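Local coordinates for protein NADPH-dependent aldehyde reductase YqhD (Escherichia coli, PDB 4QGS) that reduces a broad range of short-chain aldehydes to their alcohols with NADPH, using one zinc ion per subunit, at residues V204-V208 with L232-I236; V208-Q213 with P272-H278. All blocks are in the same frame, centred on the assembly; numbering follows the deposited sequence.

In the fold
Helix 196-211 of YqhD carries two zinc ligands, D205 and H209, and takes part in both contacts. Following the chain, this helix comes first; interaction 1 then closes a loop of 23 residues, bringing helix 222-244 back against V204-V208. After helix 249-262 the chain returns once more, and interaction 2 closes a loop of 58 residues as P272-H278 meets V208-Q213. The segments alternate in sequence, so the two contacts cross, and they share V208. Interaction 1 ties the A206/F207 side of helix 196-211 to helix 222-244, whereas interaction 2 joins its C-terminal end to helix 276-288 and the zinc.

Interaction 1 (V204-V208 with L232-I236); sequences VDAFV and LLTLI. With ZN (zinc ion), chain B.
F207 and A206 pack against L232, L235 and I236 in a buried, apolar contact between two antiparallel helices of the all-helical C-terminal domain characteristic of iron-containing alcohol dehydrogenases. Locally the axes of 204-208 and 232-236 run at 160° to each other and come within 10.1 Å, and no hydrogen bond joins the segments. F207 carries most of the contact. With CG anti to the backbone N (chi1 -170°), its ring reaches out to the second helix. There the CD2 methyl of L232 sits over the centre of one face, 3.6 Å from the F207 ring centroid, in a CH-pi contact only 10° off the normal. The CD1 methyl of I236 approaches at the edge, in the ring plane, 3.8 Å from F207 CE1. The side chain of L235 takes the base of the phenylalanine, its CD1 lying 3.6 Å from F207 N. Y318 of helix 312-323 touches the F207 side chain, and the ring of F344 of helix 330-347 meets its ring. Replacing F207 by an alanine would probably leave the L232 methyl without its aromatic face and open a gap between the helices. D205, on the same helical turn but directed elsewhere, gives OD1 to the catalytic zinc at 2.1 Å, joining H209, H278 and H292. Beside F207, the methyl CB of A206 meets L235 CD1 at 3.8 Å.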
loop_
_atom_site.group_PDB
_atom_site.type_symbol
_atom_site.label_atom_id
_atom_site.label_comp_id
_atom_site.label_asym_id
_atom_site.label_seq_id
_atom_site.Cartn_x
_atom_site.Cartn_y
_atom_site.Cartn_z
ATOM N N VAL A 204 -9.726 2.872 -3.167
ATOM C CA VAL A 204 -10.218 2.306 -1.916
ATOM C C VAL A 204 -9.080 2.033 -0.931
ATOM O O VAL A 204 -9.176 2.364 0.257
ATOM C CB VAL A 204 -11.002 1.007 -2.172
ATOM C CG1 VAL A 204 -11.318 0.314 -0.841
ATOM C CG2 VAL A 204 -12.289 1.323 -2.911
ATOM N N ASP A 205 -7.984 1.466 -1.422
ATOM C CA ASP A 205 -6.870 1.112 -0.544
ATOM C C ASP A 205 -6.256 2.379 0.062
ATOM O O ASP A 205 -6.004 2.438 1.279
ATOM C CB ASP A 205 -5.823 0.314 -1.312
ATOM C CG ASP A 205 -4.704 -0.228 -0.412
ATOM O OD1 ASP A 205 -4.957 -0.700 0.733
ATOM O OD2 ASP A 205 -3.545 -0.181 -0.876
ATOM N N ALA A 206 -6.058 3.404 -0.764
ATOM C CA ALA A 206 -5.565 4.689 -0.229
ATOM C C ALA A 206 -6.515 5.269 0.832
ATOM O O ALA A 206 -6.077 5.764 1.881
ATOM C CB ALA A 206 -5.356 5.692 -1.361
ATOM N N PHE A 207 -7.812 5.199 0.560
ATOM C CA PHE A 207 -8.830 5.731 1.458
ATOM C C PHE A 207 -8.744 5.011 2.798
ATOM O O PHE A 207 -8.736 5.635 3.870
ATOM C CB PHE A 207 -10.221 5.566 0.823
ATOM C CG PHE A 207 -11.334 6.299 1.545
ATOM C CD1 PHE A 207 -11.806 7.514 1.067
ATOM C CD2 PHE A 207 -11.921 5.757 2.686
ATOM C CE1 PHE A 207 -12.850 8.178 1.703
ATOM C CE2 PHE A 207 -12.965 6.427 3.335
ATOM C CZ PHE A 207 -13.425 7.633 2.847
ATOM N N VAL A 208 -8.641 3.687 2.734
ATOM C CA VAL A 208 -8.625 2.894 3.956
ATOM C C VAL A 208 -7.306 3.052 4.701
ATOM O O VAL A 208 -7.321 3.170 5.925
ATOM C CB VAL A 208 -8.908 1.411 3.652
ATOM C CG1 VAL A 208 -8.768 0.582 4.930
ATOM C CG2 VAL A 208 -10.312 1.283 3.073
ATOM N N LEU A 232 -8.704 12.400 2.225
ATOM C CA LEU A 232 -10.009 11.740 2.058
ATOM C C LEU A 232 -10.914 12.573 1.148
ATOM O O LEU A 232 -11.522 12.057 0.203
ATOM C CB LEU A 232 -10.665 11.507 3.426
ATOM C CG LEU A 232 -9.880 10.562 4.333
ATOM C CD1 LEU A 232 -10.440 10.573 5.742
ATOM C CD2 LEU A 232 -9.934 9.124 3.767
ATOM N N LEU A 233 -10.966 13.878 1.402
ATOM C CA LEU A 233 -11.754 14.787 0.585
ATOM C C LEU A 233 -11.323 14.763 -0.885
ATOM O O LEU A 233 -12.157 14.788 -1.795
ATOM C CB LEU A 233 -11.642 16.215 1.159
ATOM C CG LEU A 233 -12.514 16.396 2.406
ATOM C CD1 LEU A 233 -12.001 17.569 3.240
ATOM C CD2 LEU A 233 -13.966 16.602 2.028
ATOM N N THR A 234 -10.013 14.713 -1.113
ATOM C CA THR A 234 -9.457 14.666 -2.465
ATOM C C THR A 234 -9.825 13.357 -3.176
ATOM O O THR A 234 -10.183 13.356 -4.345
ATOM C CB THR A 234 -7.929 14.827 -2.428
ATOM O OG1 THR A 234 -7.613 16.101 -1.831
ATOM C CG2 THR A 234 -7.356 14.797 -3.842
ATOM N N LEU A 235 -9.724 12.248 -2.462
ATOM C CA LEU A 235 -10.067 10.948 -3.049
ATOM C C LEU A 235 -11.556 10.872 -3.369
ATOM O O LEU A 235 -11.954 10.290 -4.391
ATOM C CB LEU A 235 -9.653 9.812 -2.105
ATOM C CG LEU A 235 -8.148 9.573 -1.932
ATOM C CD1 LEU A 235 -7.865 8.547 -0.832
ATOM C CD2 LEU A 235 -7.492 9.149 -3.253
ATOM N N ILE A 236 -12.394 11.444 -2.512
ATOM C CA ILE A 236 -13.843 11.412 -2.762
ATOM C C ILE A 236 -14.204 12.275 -3.965
ATOM O O ILE A 236 -15.050 11.897 -4.793
ATOM C CB ILE A 236 -14.633 11.862 -1.518
ATOM C CG1 ILE A 236 -14.539 10.782 -0.444
ATOM C CG2 ILE A 236 -16.085 12.140 -1.869
ATOM C CD1 ILE A 236 -14.856 11.272 0.960
HETATM ZN ZN ZN B . -3.609 -1.758 2.003
HETATM O O HOH W 1 -1.894 -2.779 2.643
HETATM O O HOH W 2 -2.200 -1.611 0.382
#

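Interaction 2 (V208-Q213 with P272-H278); sequences VHTVEQ and PQDWATH. With ZN (zinc ion), chain B.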
loop_
_atom_site.group_PDB
_atom_site.type_symbol
_atom_site.label_atom_id
_atom_site.label_comp_id
_atom_site.label_asym_id
_atom_site.label_seq_id
_atom_site.Cartn_x
_atom_site.Cartn_y
_atom_site.Cartn_z
ATOM N N VAL A 208 -8.641 3.687 2.734
ATOM C CA VAL A 208 -8.625 2.894 3.956
ATOM C C VAL A 208 -7.306 3.052 4.701
ATOM O O VAL A 208 -7.321 3.170 5.925
ATOM C CB VAL A 208 -8.908 1.411 3.652
ATOM C CG1 VAL A 208 -8.768 0.582 4.930
ATOM C CG2 VAL A 208 -10.312 1.283 3.073
ATOM N N HIS A 209 -6.171 3.101 3.995
ATOM C CA HIS A 209 -4.904 3.367 4.694
ATOM C C HIS A 209 -4.998 4.668 5.489
ATOM O O HIS A 209 -4.470 4.755 6.603
ATOM C CB HIS A 209 -3.717 3.421 3.726
ATOM C CG HIS A 209 -3.171 2.071 3.376
ATOM N ND1 HIS A 209 -1.912 1.654 3.752
ATOM C CD2 HIS A 209 -3.727 1.030 2.706
ATOM C CE1 HIS A 209 -1.708 0.423 3.313
ATOM N NE2 HIS A 209 -2.794 0.022 2.676
ATOM N N THR A 210 -5.686 5.658 4.927
ATOM C CA THR A 210 -5.856 6.941 5.605
ATOM C C THR A 210 -6.719 6.779 6.859
ATOM O O THR A 210 -6.324 7.220 7.940
ATOM C CB THR A 210 -6.469 7.985 4.681
ATOM O OG1 THR A 210 -5.645 8.106 3.511
ATOM C CG2 THR A 210 -6.556 9.369 5.403
ATOM N N VAL A 211 -7.884 6.138 6.747
ATOM C CA VAL A 211 -8.749 6.062 7.940
ATOM C C VAL A 211 -8.230 5.081 8.993
ATOM O O VAL A 211 -8.645 5.148 10.154
ATOM C CB VAL A 211 -10.213 5.685 7.583
ATOM C CG1 VAL A 211 -10.834 6.728 6.654
ATOM C CG2 VAL A 211 -10.279 4.284 6.967
ATOM N N GLU A 212 -7.319 4.185 8.615
ATOM C CA GLU A 212 -6.671 3.299 9.589
ATOM C C GLU A 212 -5.848 4.113 10.581
ATOM O O GLU A 212 -5.536 3.638 11.671
ATOM C CB GLU A 212 -5.753 2.289 8.909
ATOM C CG GLU A 212 -6.474 1.238 8.051
ATOM C CD GLU A 212 -6.976 0.026 8.836
ATOM O OE1 GLU A 212 -7.403 0.167 10.010
ATOM O OE2 GLU A 212 -6.932 -1.085 8.267
ATOM N N GLN A 213 -5.499 5.326 10.164
ATOM C CA GLN A 213 -4.634 6.211 10.944
ATOM C C GLN A 213 -5.345 7.479 11.406
ATOM O O GLN A 213 -4.715 8.397 11.958
ATOM C CB GLN A 213 -3.403 6.579 10.118
ATOM C CG GLN A 213 -2.599 5.367 9.631
ATOM C CD GLN A 213 -1.500 5.752 8.653
ATOM O OE1 GLN A 213 -0.399 6.120 9.059
ATOM N NE2 GLN A 213 -1.784 5.641 7.355
ATOM N N PRO A 272 -2.801 7.475 17.094
ATOM C CA PRO A 272 -3.149 6.055 17.242
ATOM C C PRO A 272 -3.388 5.434 15.887
ATOM O O PRO A 272 -3.844 6.122 14.968
ATOM C CB PRO A 272 -4.445 6.080 18.065
ATOM C CG PRO A 272 -4.466 7.427 18.714
ATOM C CD PRO A 272 -3.783 8.349 17.756
ATOM N N GLN A 273 -3.050 4.163 15.740
ATOM C CA GLN A 273 -3.313 3.499 14.466
ATOM C C GLN A 273 -4.043 2.205 14.708
ATOM O O GLN A 273 -3.802 1.523 15.695
ATOM C CB GLN A 273 -2.016 3.262 13.707
ATOM C CG GLN A 273 -1.310 4.583 13.341
ATOM C CD GLN A 273 -0.113 4.397 12.454
ATOM O OE1 GLN A 273 0.037 3.368 11.797
ATOM N NE2 GLN A 273 0.761 5.401 12.429
ATOM N N ASP A 274 -4.929 1.869 13.777
ATOM C CA ASP A 274 -5.842 0.750 13.940
ATOM C C ASP A 274 -5.262 -0.484 13.242
ATOM O O ASP A 274 -4.579 -1.294 13.866
ATOM C CB ASP A 274 -7.214 1.151 13.380
ATOM C CG ASP A 274 -8.283 0.075 13.568
ATOM O OD1 ASP A 274 -7.941 -1.061 13.926
ATOM O OD2 ASP A 274 -9.468 0.391 13.333
ATOM N N TRP A 275 -5.545 -0.586 11.940
ATOM C CA TRP A 275 -5.093 -1.646 11.026
ATOM C C TRP A 275 -5.861 -2.945 11.185
ATOM O O TRP A 275 -5.540 -3.917 10.514
ATOM C CB TRP A 275 -3.588 -1.908 11.152
ATOM C CG TRP A 275 -2.819 -0.669 10.790
ATOM C CD1 TRP A 275 -2.121 0.139 11.643
ATOM C CD2 TRP A 275 -2.743 -0.057 9.501
ATOM N NE1 TRP A 275 -1.588 1.207 10.951
ATOM C CE2 TRP A 275 -1.959 1.107 9.633
ATOM C CE3 TRP A 275 -3.248 -0.390 8.235
ATOM C CZ2 TRP A 275 -1.671 1.940 8.560
ATOM C CZ3 TRP A 275 -2.966 0.439 7.171
ATOM C CH2 TRP A 275 -2.176 1.588 7.339
ATOM N N ALA A 276 -6.875 -2.955 12.044
ATOM C CA ALA A 276 -7.678 -4.173 12.208
ATOM C C ALA A 276 -8.446 -4.503 10.931
ATOM O O ALA A 276 -8.640 -5.681 10.606
ATOM C CB ALA A 276 -8.637 -4.035 13.378
ATOM N N THR A 277 -8.889 -3.473 10.214
ATOM C CA THR A 277 -9.579 -3.699 8.930
ATOM C C THR A 277 -8.649 -4.419 7.951
ATOM O O THR A 277 -9.053 -5.393 7.298
ATOM C CB THR A 277 -10.087 -2.377 8.318
ATOM O OG1 THR A 277 -11.151 -1.858 9.133
ATOM C CG2 THR A 277 -10.611 -2.586 6.872
ATOM N N HIS A 278 -7.398 -3.968 7.873
ATOM C CA HIS A 278 -6.389 -4.664 7.078
ATOM C C HIS A 278 -6.151 -6.108 7.545
ATOM O O HIS A 278 -6.092 -7.012 6.714
ATOM C CB HIS A 278 -5.057 -3.880 7.068
ATOM C CG HIS A 278 -4.913 -2.965 5.887
ATOM N ND1 HIS A 278 -5.613 -1.783 5.768
ATOM C CD2 HIS A 278 -4.185 -3.080 4.745
ATOM C CE1 HIS A 278 -5.317 -1.207 4.613
ATOM N NE2 HIS A 278 -4.445 -1.973 3.976
HETATM ZN ZN ZN B . -3.609 -1.758 2.003
HETATM O O HOH W 3 -9.779 -0.050 10.868
HETATM O O HOH W 4 -5.194 8.719 14.680
HETATM O O HOH W 1 -1.894 -2.779 2.643
HETATM O O HOH W 2 -2.200 -1.611 0.382
#
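V208 begins the contact by laying CG1 against H278 CE1, 3.9 Å away. One residue on, H209 binds the catalytic zinc through NE2 at 2.1 Å, as does H278 across the contact, with D205 and H292 completing the protein ligands; the two rings stand almost perpendicular, planes at 85°, the edge of H278 toward the face of H209. W275 likewise turns an edge to that imidazole. E212 is the hub. Its backbone O accepts D274 N at 2.8 Å, while CB lies over the indole face in a CH-pi contact. A bend at chi2 (-85°) brings the carboxylate to the start of helix 276-288: OE1 receives W275 N from above the carboxylate plane, and OE2 accepts both H278 N and H278 ND1. The ND1 bond, 2.9 Å to OE2, uses the anti lone pair and lies near the imidazole plane, fixing the ring's rotation as a second-shell support for the zinc ligand. Q213 sets CG 3.7 Å from W275 CZ2, and its NE2 donates a nearly straight hydrogen bond to H209 O, 2.9 Å away. D274 forms an Asx turn to A276 N and a salt bridge to K311. Helix 222-244 packs on T210 and V211, while helix 292-306 touches V211, A276, T277 and H278.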